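Local coordinates for putative NAD(P)H-flavin oxidoreductase (Neisseria meningitidis serogroup A / serotype 4A, PDB 6WT2), which binds flavin mononucleotide and probably reduces nitro compounds such as chloramphenicol, with NADH or NADPH as the likely electron source, at residues P71-W74 / G75-D78; M102-S105 / L106-G110; Q148-I151 / A152-N155; E171-Y175 / A176-R180. All coordinates share one frame; numbering follows the deposited sequence. Where two conformers were deposited one is given.

Interaction 1 of 4, residues P71-W74 / G75-D78. With FMN (flavin mononucleotide), chain G.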
# COMPACT_ATOMS: atom_id res chain seq x y z
N PRO A 71 0.82 26.17 -4.62
CA PRO A 71 -0.37 26.64 -5.36
C PRO A 71 -1.23 25.54 -5.96
O PRO A 71 -2.42 25.78 -6.20
CB PRO A 71 0.23 27.53 -6.46
CG PRO A 71 1.54 27.95 -5.93
CD PRO A 71 2.05 26.79 -5.15
N PHE A 72 -0.68 24.35 -6.22
CA PHE A 72 -1.50 23.26 -6.75
C PHE A 72 -1.60 22.08 -5.80
O PHE A 72 -2.05 21.00 -6.21
CB PHE A 72 -0.97 22.81 -8.12
CG PHE A 72 0.48 22.42 -8.13
CD1 PHE A 72 0.89 21.16 -7.72
CD2 PHE A 72 1.45 23.32 -8.57
CE1 PHE A 72 2.25 20.80 -7.72
CE2 PHE A 72 2.81 22.96 -8.60
CZ PHE A 72 3.20 21.70 -8.17
N SER A 73 -1.20 22.25 -4.54
CA SER A 73 -1.21 21.14 -3.59
C SER A 73 -2.23 21.37 -2.48
O SER A 73 -1.89 21.34 -1.29
CB SER A 73 0.18 20.95 -3.00
OG SER A 73 1.08 20.51 -4.01
N TRP A 74 -3.49 21.58 -2.86
CA TRP A 74 -4.51 21.98 -1.90
C TRP A 74 -4.73 20.93 -0.81
O TRP A 74 -5.13 21.28 0.31
CB TRP A 74 -5.82 22.29 -2.63
CG TRP A 74 -6.26 21.19 -3.55
CD1 TRP A 74 -5.71 20.87 -4.77
CD2 TRP A 74 -7.33 20.27 -3.34
NE1 TRP A 74 -6.38 19.81 -5.32
CE2 TRP A 74 -7.39 19.42 -4.47
CE3 TRP A 74 -8.27 20.09 -2.31
CZ2 TRP A 74 -8.33 18.40 -4.59
CZ3 TRP A 74 -9.21 19.07 -2.44
CH2 TRP A 74 -9.24 18.24 -3.57
N GLY A 75 -4.45 19.66 -1.10
CA GLY A 75 -4.60 18.64 -0.08
C GLY A 75 -3.64 18.75 1.09
O GLY A 75 -3.87 18.11 2.12
N MSE A 76 -2.57 19.53 0.95
CA MSE A 76 -1.62 19.70 2.04
C MSE A 76 -1.11 21.15 2.16
O MSE A 76 0.01 21.38 2.63
CB MSE A 76 -0.43 18.75 1.85
CG MSE A 76 0.29 18.94 0.52
SE MSE A 76 2.00 17.97 0.48
CE MSE A 76 2.44 18.22 -1.41
N ALA A 77 -1.94 22.12 1.77
CA ALA A 77 -1.47 23.50 1.64
C ALA A 77 -0.95 24.03 2.97
O ALA A 77 0.13 24.62 3.04
CB ALA A 77 -2.58 24.39 1.10
N ASP A 78 -1.70 23.81 4.05
CA ASP A 78 -1.25 24.31 5.35
C ASP A 78 -0.04 23.52 5.87
O ASP A 78 0.82 24.10 6.54
CB ASP A 78 -2.41 24.26 6.35
CG ASP A 78 -3.52 25.26 6.00
OD1 ASP A 78 -3.20 26.38 5.54
OD2 ASP A 78 -4.71 24.93 6.19
N1 FMN G . -5.87 13.91 3.66
C2 FMN G . -5.79 15.21 3.28
O2 FMN G . -6.15 16.09 4.10
N3 FMN G . -5.31 15.58 2.08
C4 FMN G . -4.96 14.70 1.14
O4 FMN G . -4.44 15.05 0.05
C4A FMN G . -5.04 13.27 1.47
N5 FMN G . -4.79 12.33 0.54
C5A FMN G . -4.77 11.02 0.89
C6 FMN G . -4.19 10.09 0.02
C7 FMN G . -4.18 8.75 0.37
C7M FMN G . -3.57 7.72 -0.56
C8 FMN G . -4.72 8.32 1.68
C8M FMN G . -4.59 6.87 2.09
C9 FMN G . -5.24 9.25 2.57
C9A FMN G . -5.22 10.60 2.24
N10 FMN G . -5.69 11.56 3.16
C10 FMN G . -5.65 12.91 2.78
C1' FMN G . -6.16 11.17 4.49
C2' FMN G . -7.58 10.59 4.48
O2' FMN G . -8.57 11.64 4.31
C3' FMN G . -7.75 9.80 5.77
O3' FMN G . -6.82 8.70 5.75
C4' FMN G . -9.15 9.22 6.01
O4' FMN G . -10.11 10.26 6.02
C5' FMN G . -9.19 8.46 7.33
O5' FMN G . -8.84 9.31 8.42
P FMN G . -7.63 8.85 9.39
O1P FMN G . -6.54 8.56 8.39
O2P FMN G . -7.31 9.98 10.33
O3P FMN G . -8.05 7.59 10.09
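Ser73, Trp74 and Gly75 make most of this contact. Met76 N donates to Ser73 O at 3.0 Å with an N-H...O angle of 163°. The bond is nearly straight at the hydrogen, but the donor stands well above the carbonyl plane. The Ser73 hydroxyl turns the other way and bonds Ile69 O. Its OG also lies 3.7 Å from the methyl CE of selenomethionine Met76, whose chain runs extended beyond CG. That brings CE alongside Ser73, and both side chains meet Met178 of helix 175-185. The backbone bond closes a type I beta turn with Trp74 and Gly75 at its two corners. The turn lies in the loop between helices 63-69 and 79-82. Trp74 CG sits between its own backbone N and carbonyl carbon (chi1 51°). This holds the indole close to the next peptide, with CG 3.4 Å from Gly75 N. The far side of the residue belongs to the dimer: NE1 bonds Asp131 of the second subunit, and the indole packs on Phe127 of that subunit. Gly75 faces the cofactor. Its O accepts from FMN N3 at 2.9 Å, and its N bonds Gly172. With no side chain in the way, Gly75 CA comes within 3.6 Å of FMN O4.

Interaction 2 of 4, residues M102-S105 / L106-G110. With NIO (nicotinic acid), chain E; FMN (flavin mononucleotide), chain K.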
# COMPACT_ATOMS: atom_id res chain seq x y z
N MSE A 102 14.72 -4.00 -13.94
CA MSE A 102 14.23 -5.29 -13.45
C MSE A 102 15.35 -6.32 -13.40
O MSE A 102 15.39 -7.15 -12.49
CB MSE A 102 13.07 -5.79 -14.31
CG MSE A 102 11.79 -4.95 -14.15
SE MSE A 102 11.06 -5.07 -12.35
CE MSE A 102 11.15 -6.99 -12.22
N LEU A 103 16.28 -6.25 -14.36
CA LEU A 103 17.45 -7.12 -14.31
C LEU A 103 18.22 -6.92 -13.01
O LEU A 103 18.61 -7.89 -12.35
CB LEU A 103 18.36 -6.87 -15.51
CG LEU A 103 19.55 -7.82 -15.57
CD1 LEU A 103 19.05 -9.25 -15.73
CD2 LEU A 103 20.51 -7.43 -16.71
N GLU A 104 18.40 -5.66 -12.60
CA GLU A 104 19.12 -5.38 -11.37
C GLU A 104 18.40 -5.94 -10.15
O GLU A 104 19.03 -6.50 -9.24
CB GLU A 104 19.35 -3.86 -11.24
CG GLU A 104 20.14 -3.42 -10.01
CD GLU A 104 21.67 -3.62 -10.13
OE1 GLU A 104 22.14 -4.33 -11.06
OE2 GLU A 104 22.40 -3.07 -9.28
N SER A 105 17.06 -5.80 -10.10
CA SER A 105 16.32 -6.31 -8.96
C SER A 105 16.39 -7.83 -8.90
O SER A 105 16.45 -8.40 -7.80
CB SER A 105 14.87 -5.83 -8.98
OG SER A 105 14.13 -6.45 -10.02
N LEU A 106 16.44 -8.49 -10.06
CA LEU A 106 16.55 -9.95 -10.10
C LEU A 106 17.89 -10.43 -9.56
O LEU A 106 17.96 -11.42 -8.84
CB LEU A 106 16.36 -10.44 -11.53
CG LEU A 106 16.59 -11.94 -11.70
CD1 LEU A 106 15.65 -12.70 -10.78
CD2 LEU A 106 16.37 -12.37 -13.15
N LYS A 107 18.98 -9.76 -9.94
CA LYS A 107 20.27 -10.13 -9.37
C LYS A 107 20.29 -9.89 -7.87
O LYS A 107 20.93 -10.65 -7.13
CB LYS A 107 21.39 -9.37 -10.08
CG LYS A 107 21.41 -9.64 -11.58
CD LYS A 107 22.70 -9.20 -12.22
CE LYS A 107 22.72 -7.72 -12.52
NZ LYS A 107 23.82 -7.41 -13.53
N ARG A 108 19.59 -8.85 -7.40
CA ARG A 108 19.55 -8.57 -5.97
C ARG A 108 18.77 -9.63 -5.20
O ARG A 108 18.98 -9.77 -3.99
CB ARG A 108 18.95 -7.18 -5.74
CG ARG A 108 19.25 -6.55 -4.38
CD ARG A 108 18.91 -5.05 -4.37
NE ARG A 108 17.53 -4.83 -4.75
CZ ARG A 108 17.15 -4.18 -5.85
NH1 ARG A 108 18.06 -3.65 -6.67
NH2 ARG A 108 15.85 -4.05 -6.10
N ARG A 109 17.87 -10.37 -5.87
CA ARG A 109 17.25 -11.55 -5.28
C ARG A 109 18.20 -12.74 -5.21
O ARG A 109 17.81 -13.79 -4.69
CB ARG A 109 16.01 -11.97 -6.07
CG ARG A 109 14.97 -10.90 -6.22
CD ARG A 109 13.69 -11.47 -6.80
NE ARG A 109 12.99 -12.32 -5.84
CZ ARG A 109 11.78 -12.85 -6.05
NH1 ARG A 109 11.15 -12.65 -7.20
NH2 ARG A 109 11.22 -13.59 -5.11
N GLY A 110 19.42 -12.61 -5.73
CA GLY A 110 20.35 -13.72 -5.72
C GLY A 110 20.24 -14.66 -6.89
O GLY A 110 20.72 -15.80 -6.81
N NIO E . 5.19 -14.53 -8.85
C1 NIO E . 6.20 -14.31 -8.00
C2 NIO E . 6.40 -13.04 -7.45
C3 NIO E . 5.54 -12.00 -7.79
C4 NIO E . 4.51 -12.26 -8.68
C5 NIO E . 4.36 -13.54 -9.20
C6 NIO E . 7.54 -12.80 -6.50
O1 NIO E . 7.58 -11.72 -5.89
O2 NIO E . 8.41 -13.69 -6.35
N1 FMN K . 5.95 -13.89 -3.48
C2 FMN K . 5.55 -15.08 -4.02
O2 FMN K . 6.22 -16.09 -3.74
N3 FMN K . 4.56 -15.18 -4.92
C4 FMN K . 3.83 -14.11 -5.30
O4 FMN K . 2.84 -14.22 -6.05
C4A FMN K . 4.16 -12.80 -4.71
N5 FMN K . 3.57 -11.68 -5.16
C5A FMN K . 3.82 -10.51 -4.54
C6 FMN K . 2.95 -9.44 -4.75
C7 FMN K . 3.23 -8.23 -4.13
C7M FMN K . 2.29 -7.08 -4.34
C8 FMN K . 4.30 -8.15 -3.11
C8M FMN K . 4.54 -6.89 -2.33
C9 FMN K . 5.16 -9.22 -2.90
C9A FMN K . 4.89 -10.42 -3.51
N10 FMN K . 5.71 -11.53 -3.23
C10 FMN K . 5.35 -12.75 -3.84
C1' FMN K . 6.79 -11.47 -2.24
C2' FMN K . 8.03 -10.76 -2.82
O2' FMN K . 8.74 -11.67 -3.68
C3' FMN K . 8.92 -10.36 -1.66
O3' FMN K . 8.23 -9.35 -0.91
C4' FMN K . 10.27 -9.80 -2.11
O4' FMN K . 10.92 -10.81 -2.89
C5' FMN K . 11.12 -9.43 -0.91
O5' FMN K . 11.14 -10.53 0.01
P FMN K . 10.72 -10.28 1.54
O1P FMN K . 11.62 -9.18 2.01
O2P FMN K . 10.91 -11.61 2.21
O3P FMN K . 9.26 -9.89 1.41
O HOH W 1 20.84 -2.58 -6.95
O HOH W 2 22.06 -5.01 -13.64
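Met102 O takes two bonds on the packed side of this helix. Leu106 N donates from the next turn at 3.0 Å, and Ser105 OG donates at 2.9 Å from the same face of the carbonyl. OG reaches it because it stands between the Ser105 backbone N and carbonyl carbon (chi1 70°). Leu106 is buried and packs on Leu121 and Tyr124 of helix 114-131. Arg108 also lies close. Its chain bends at chi3 (56°) and folds back, so that one guanidinium face lies over Ser105 CA and NH2 comes 3.5 Å from Ser105 CB. NE of the same group makes a salt bridge with Glu53. The helix ends here in a Schellman motif. Gly110 has a positive phi of 87°, and its N donates to Lys107 O at 2.8 Å. Just before it, Arg109 extends into the pocket that holds FMN and nicotinic acid. NH1 and NH2 both donate to O2 of nicotinic acid, each at 3.1 Å, and this oxygen lies at the edge of the guanidinium, in its plane. NH1 has a further partner in Tyr124 OH. The outer side, round Glu104, is looser and wetter. One water accepts from Arg108 NH1 and donates to Glu104 OE2. Another donates to Glu104 OE1 and takes a weak bond from Lys107 NZ. Direct pairing is absent there: Glu104 OE1 and Lys107 NZ stand 4.3 Å apart, too far for a direct salt bridge.

Interaction 3 of 4, residues Q148-I151 / A152-N155; sequences QTYI and ALGN. With FMN (flavin mononucleotide), chain K.
Ala152 CB lies 3.6 Å from Thr149 O, and the methyl also touches Ser46. Leu153 follows. Its N donates to the same Thr149 O at 2.9 Å. Its CG is anti to the backbone N (chi1 169°), which lays the side chain beside Tyr150, both pointing the same way. CD2 meets Tyr150 CD1 at 4.2 Å, and both residues pack on Val198 of strand 194-203. Tyr150 OH bonds Glu171 of the same chain. Gly154 brings only backbone. Its N donates to Tyr150 O at 3.0 Å. Asn155 closes the series with N bonded to Ile151 O. Its amide lies alongside Ile151, with ND2 3.9 Å from CG2. ND2 bonds Ser46 OG, and OD1 bonds Thr158 of the second subunit, so this buried amide is fixed at both ends. The CG1 branch of Ile151 is extended (chi2 177°) and runs to the flavin. There its CD1 touches the C8M methyl of FMN at 3.5 Å. One turn earlier, Gln148 OE1 lies 3.4 Å from C7M of the same FMN. OE1 accepts from Ser49 N of the same chain, and NE2 bonds Glu171 of the second subunit. Tyr150 touches the other FMN. This stretch of helix 138-162 is buried and reaches two flavins, as in the dimeric nitroreductase fold, whose FMN sites lie at the subunit interface.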
# COMPACT_ATOMS: atom_id res chain seq x y z
N GLN A 148 2.88 -0.83 -5.45
CA GLN A 148 3.95 -1.20 -4.52
C GLN A 148 4.31 -0.04 -3.61
O GLN A 148 4.54 -0.23 -2.41
CB GLN A 148 5.19 -1.70 -5.28
CG GLN A 148 4.91 -2.61 -6.51
CD GLN A 148 4.07 -3.84 -6.19
OE1 GLN A 148 4.30 -4.53 -5.19
NE2 GLN A 148 3.09 -4.13 -7.04
N THR A 149 4.36 1.19 -4.15
CA THR A 149 4.77 2.33 -3.33
C THR A 149 3.78 2.62 -2.21
O THR A 149 4.17 3.23 -1.20
CB THR A 149 4.94 3.59 -4.18
OG1 THR A 149 3.66 4.09 -4.60
CG2 THR A 149 5.82 3.31 -5.40
N TYR A 150 2.53 2.20 -2.36
CA TYR A 150 1.56 2.42 -1.29
C TYR A 150 1.79 1.46 -0.12
O TYR A 150 1.34 1.74 1.00
CB TYR A 150 0.14 2.29 -1.83
CG TYR A 150 -0.41 3.55 -2.51
CD1 TYR A 150 -1.54 4.20 -2.01
CD2 TYR A 150 0.19 4.07 -3.64
CE1 TYR A 150 -2.05 5.34 -2.63
CE2 TYR A 150 -0.31 5.21 -4.27
CZ TYR A 150 -1.42 5.83 -3.76
OH TYR A 150 -1.92 6.96 -4.38
N ILE A 151 2.48 0.33 -0.36
CA ILE A 151 2.93 -0.51 0.74
C ILE A 151 3.95 0.23 1.58
O ILE A 151 3.84 0.30 2.81
CB ILE A 151 3.53 -1.83 0.21
CG1 ILE A 151 2.54 -2.55 -0.70
CG2 ILE A 151 3.98 -2.70 1.37
CD1 ILE A 151 3.14 -3.82 -1.31
N ALA A 152 4.97 0.80 0.92
CA ALA A 152 5.98 1.57 1.64
C ALA A 152 5.35 2.75 2.36
O ALA A 152 5.69 3.04 3.50
CB ALA A 152 7.05 2.07 0.67
N LEU A 153 4.42 3.45 1.69
CA LEU A 153 3.69 4.53 2.33
C LEU A 153 3.01 4.07 3.62
O LEU A 153 3.20 4.66 4.68
CB LEU A 153 2.66 5.11 1.36
CG LEU A 153 1.64 6.08 1.97
CD1 LEU A 153 2.30 7.42 2.15
CD2 LEU A 153 0.42 6.18 1.08
N GLY A 154 2.21 3.00 3.53
CA GLY A 154 1.53 2.48 4.71
C GLY A 154 2.47 2.14 5.85
O GLY A 154 2.22 2.49 7.00
N ASN A 155 3.59 1.49 5.53
CA ASN A 155 4.54 1.05 6.55
C ASN A 155 5.24 2.23 7.22
O ASN A 155 5.40 2.26 8.44
CB ASN A 155 5.57 0.10 5.95
CG ASN A 155 5.04 -1.30 5.79
OD1 ASN A 155 4.12 -1.72 6.50
ND2 ASN A 155 5.64 -2.05 4.87
N1 FMN K . 5.95 -13.89 -3.48
C2 FMN K . 5.55 -15.08 -4.02
O2 FMN K . 6.22 -16.09 -3.74
N3 FMN K . 4.56 -15.18 -4.92
C4 FMN K . 3.83 -14.11 -5.30
O4 FMN K . 2.84 -14.22 -6.05
C4A FMN K . 4.16 -12.80 -4.71
N5 FMN K . 3.57 -11.68 -5.16
C5A FMN K . 3.82 -10.51 -4.54
C6 FMN K . 2.95 -9.44 -4.75
C7 FMN K . 3.23 -8.23 -4.13
C7M FMN K . 2.29 -7.08 -4.34
C8 FMN K . 4.30 -8.15 -3.11
C8M FMN K . 4.54 -6.89 -2.33
C9 FMN K . 5.16 -9.22 -2.90
C9A FMN K . 4.89 -10.42 -3.51
N10 FMN K . 5.71 -11.53 -3.23
C10 FMN K . 5.35 -12.75 -3.84
C1' FMN K . 6.79 -11.47 -2.24
C2' FMN K . 8.03 -10.76 -2.82
O2' FMN K . 8.74 -11.67 -3.68
C3' FMN K . 8.92 -10.36 -1.66
O3' FMN K . 8.23 -9.35 -0.91
C4' FMN K . 10.27 -9.80 -2.11
O4' FMN K . 10.92 -10.81 -2.89
C5' FMN K . 11.12 -9.43 -0.91
O5' FMN K . 11.14 -10.53 0.01
P FMN K . 10.72 -10.28 1.54
O1P FMN K . 11.62 -9.18 2.01
O2P FMN K . 10.91 -11.61 2.21
O3P FMN K . 9.26 -9.89 1.41

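Interaction 4 of 4, residues E171-Y175 / A176-R180; sequences EGFNY and ADMER. With FMN (flavin mononucleotide), chain G; NIO (nicotinic acid), chain H.
Asn174 OD1 accepts from Asp177 N at 2.8 Å, with the donor in the carbonyl plane of the amide. This is an N-cap bond. The side chain swings CG anti to its backbone N (chi1 -173°), which carries OD1 over the first turn of the helix. Asn174 O takes the next N-H, from Met178, at 3.0 Å. Phe173 and selenomethionine Met178 cross at about a right angle. The methyl CE sits over one ring face, 3.8 Å from the centroid, in a CH-pi contact. The selenium lies above the same face but farther off, a Met-aromatic arrangement. The Phe173 ring lies nearly parallel to that of Tyr175, with CE1 over the centre of the Tyr175 ring. Ahead of the cap, backbone N-H groups serve the flavin. Glu171 N donates to FMN N5 at 3.0 Å, and Gly172 N to O4 at 2.8 Å. Gly172 is the centre of an inverse gamma turn. The segment thus runs from strand 166-170, past the flavin, into helix 175-185. Phe173, Tyr175 and Met178 all rest on Val196 of strand 194-203, and Tyr175 OH bonds Ser197 O of that strand.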
# COMPACT_ATOMS: atom_id res chain seq x y z
N GLU A 171 -2.78 12.66 -1.61
CA GLU A 171 -3.01 12.62 -3.05
C GLU A 171 -3.53 13.94 -3.59
O GLU A 171 -3.67 14.08 -4.81
CB GLU A 171 -4.02 11.51 -3.43
CG GLU A 171 -3.44 10.11 -3.48
CD GLU A 171 -4.54 9.06 -3.65
OE1 GLU A 171 -5.72 9.46 -3.72
OE2 GLU A 171 -4.24 7.85 -3.71
N GLY A 172 -3.83 14.90 -2.71
CA GLY A 172 -4.52 16.11 -3.13
C GLY A 172 -3.61 17.14 -3.77
O GLY A 172 -3.35 18.21 -3.20
N PHE A 173 -3.11 16.83 -4.96
CA PHE A 173 -2.31 17.78 -5.71
C PHE A 173 -2.45 17.48 -7.19
O PHE A 173 -2.83 16.38 -7.58
CB PHE A 173 -0.85 17.74 -5.28
CG PHE A 173 -0.24 16.35 -5.31
CD1 PHE A 173 0.33 15.86 -6.48
CD2 PHE A 173 -0.20 15.57 -4.17
CE1 PHE A 173 0.90 14.61 -6.52
CE2 PHE A 173 0.38 14.32 -4.19
CZ PHE A 173 0.93 13.83 -5.37
N ASN A 174 -2.14 18.47 -8.01
CA ASN A 174 -2.12 18.24 -9.45
C ASN A 174 -0.90 17.41 -9.80
O ASN A 174 0.24 17.85 -9.61
CB ASN A 174 -2.14 19.56 -10.21
CG ASN A 174 -2.29 19.35 -11.71
OD1 ASN A 174 -1.32 19.07 -12.41
ND2 ASN A 174 -3.52 19.48 -12.20
N TYR A 175 -1.13 16.21 -10.32
CA TYR A 175 -0.02 15.29 -10.52
C TYR A 175 0.90 15.74 -11.65
O TYR A 175 2.13 15.60 -11.56
CB TYR A 175 -0.55 13.88 -10.79
CG TYR A 175 -0.72 13.07 -9.54
CD1 TYR A 175 0.07 11.95 -9.32
CD2 TYR A 175 -1.66 13.42 -8.57
CE1 TYR A 175 -0.08 11.18 -8.17
CE2 TYR A 175 -1.82 12.66 -7.41
CZ TYR A 175 -1.03 11.54 -7.22
OH TYR A 175 -1.17 10.79 -6.07
N ALA A 176 0.33 16.29 -12.72
CA ALA A 176 1.15 16.79 -13.83
C ALA A 176 2.00 17.98 -13.39
O ALA A 176 3.17 18.09 -13.78
CB ALA A 176 0.26 17.16 -15.01
N ASP A 177 1.43 18.89 -12.60
CA ASP A 177 2.20 20.02 -12.09
C ASP A 177 3.33 19.55 -11.18
O ASP A 177 4.42 20.12 -11.20
CB ASP A 177 1.29 20.99 -11.33
CG ASP A 177 0.35 21.76 -12.24
OD1 ASP A 177 0.69 21.95 -13.42
OD2 ASP A 177 -0.72 22.18 -11.75
N MSE A 178 3.07 18.53 -10.36
CA MSE A 178 4.06 18.05 -9.40
C MSE A 178 5.27 17.52 -10.15
O MSE A 178 6.41 17.81 -9.79
CB MSE A 178 3.45 16.97 -8.49
CG MSE A 178 4.40 16.49 -7.38
SE MSE A 178 4.77 17.89 -6.03
CE MSE A 178 3.14 17.68 -4.97
N GLU A 179 5.02 16.73 -11.20
CA GLU A 179 6.13 16.23 -12.01
C GLU A 179 6.88 17.37 -12.68
O GLU A 179 8.11 17.38 -12.72
CB GLU A 179 5.63 15.23 -13.06
CG GLU A 179 6.67 14.93 -14.16
CD GLU A 179 6.29 13.77 -15.07
OE1 GLU A 179 6.08 12.65 -14.56
OE2 GLU A 179 6.21 13.98 -16.30
N ARG A 180 6.14 18.34 -13.22
CA ARG A 180 6.79 19.46 -13.90
C ARG A 180 7.74 20.21 -12.97
O ARG A 180 8.88 20.51 -13.33
CB ARG A 180 5.73 20.41 -14.47
CG ARG A 180 6.27 21.79 -14.87
CD ARG A 180 5.14 22.74 -15.24
NE ARG A 180 4.58 23.43 -14.07
CZ ARG A 180 3.35 23.94 -14.01
NH1 ARG A 180 2.54 23.85 -15.05
NH2 ARG A 180 2.94 24.55 -12.90
N1 FMN G . -5.87 13.91 3.66
C2 FMN G . -5.79 15.21 3.28
O2 FMN G . -6.15 16.09 4.10
N3 FMN G . -5.31 15.58 2.08
C4 FMN G . -4.96 14.70 1.14
O4 FMN G . -4.44 15.05 0.05
C4A FMN G . -5.04 13.27 1.47
N5 FMN G . -4.79 12.33 0.54
C5A FMN G . -4.77 11.02 0.89
C6 FMN G . -4.19 10.09 0.02
C7 FMN G . -4.18 8.75 0.37
C7M FMN G . -3.57 7.72 -0.56
C8 FMN G . -4.72 8.32 1.68
C8M FMN G . -4.59 6.87 2.09
C9 FMN G . -5.24 9.25 2.57
C9A FMN G . -5.22 10.60 2.24
N10 FMN G . -5.69 11.56 3.16
C10 FMN G . -5.65 12.91 2.78
C1' FMN G . -6.16 11.17 4.49
C2' FMN G . -7.58 10.59 4.48
O2' FMN G . -8.57 11.64 4.31
C3' FMN G . -7.75 9.80 5.77
O3' FMN G . -6.82 8.70 5.75
C4' FMN G . -9.15 9.22 6.01
O4' FMN G . -10.11 10.26 6.02
C5' FMN G . -9.19 8.46 7.33
O5' FMN G . -8.84 9.31 8.42
P FMN G . -7.63 8.85 9.39
O1P FMN G . -6.54 8.56 8.39
O2P FMN G . -7.31 9.98 10.33
O3P FMN G . -8.05 7.59 10.09
N NIO H . -7.87 15.64 -1.26
C1 NIO H . -8.26 15.22 -0.05
C2 NIO H . -8.32 13.87 0.22
C3 NIO H . -7.97 12.94 -0.74
C4 NIO H . -7.58 13.40 -1.98
C5 NIO H . -7.53 14.77 -2.21
C6 NIO H . -8.76 13.40 1.57
O1 NIO H . -8.60 12.20 1.84
O2 NIO H . -9.27 14.21 2.37

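The four contacts follow one another along the chain. Interactions 1 and 4 are neighbours, with centres 10 Å apart. They are joined by backbone pairing of loop 71-78 with 172-174, and both serve the same FMN. Interaction 2, on helix 100-108, lies about 38 Å from interaction 1 between centres, across the chain's centre, and reaches the other FMN. Interaction 3, on helix 138-162, is near the middle. It shares that second FMN with interaction 2 and meets interaction 4 through Tyr150 and Glu171. Each chain therefore contributes to two flavin sites, and each site is lined by both subunits.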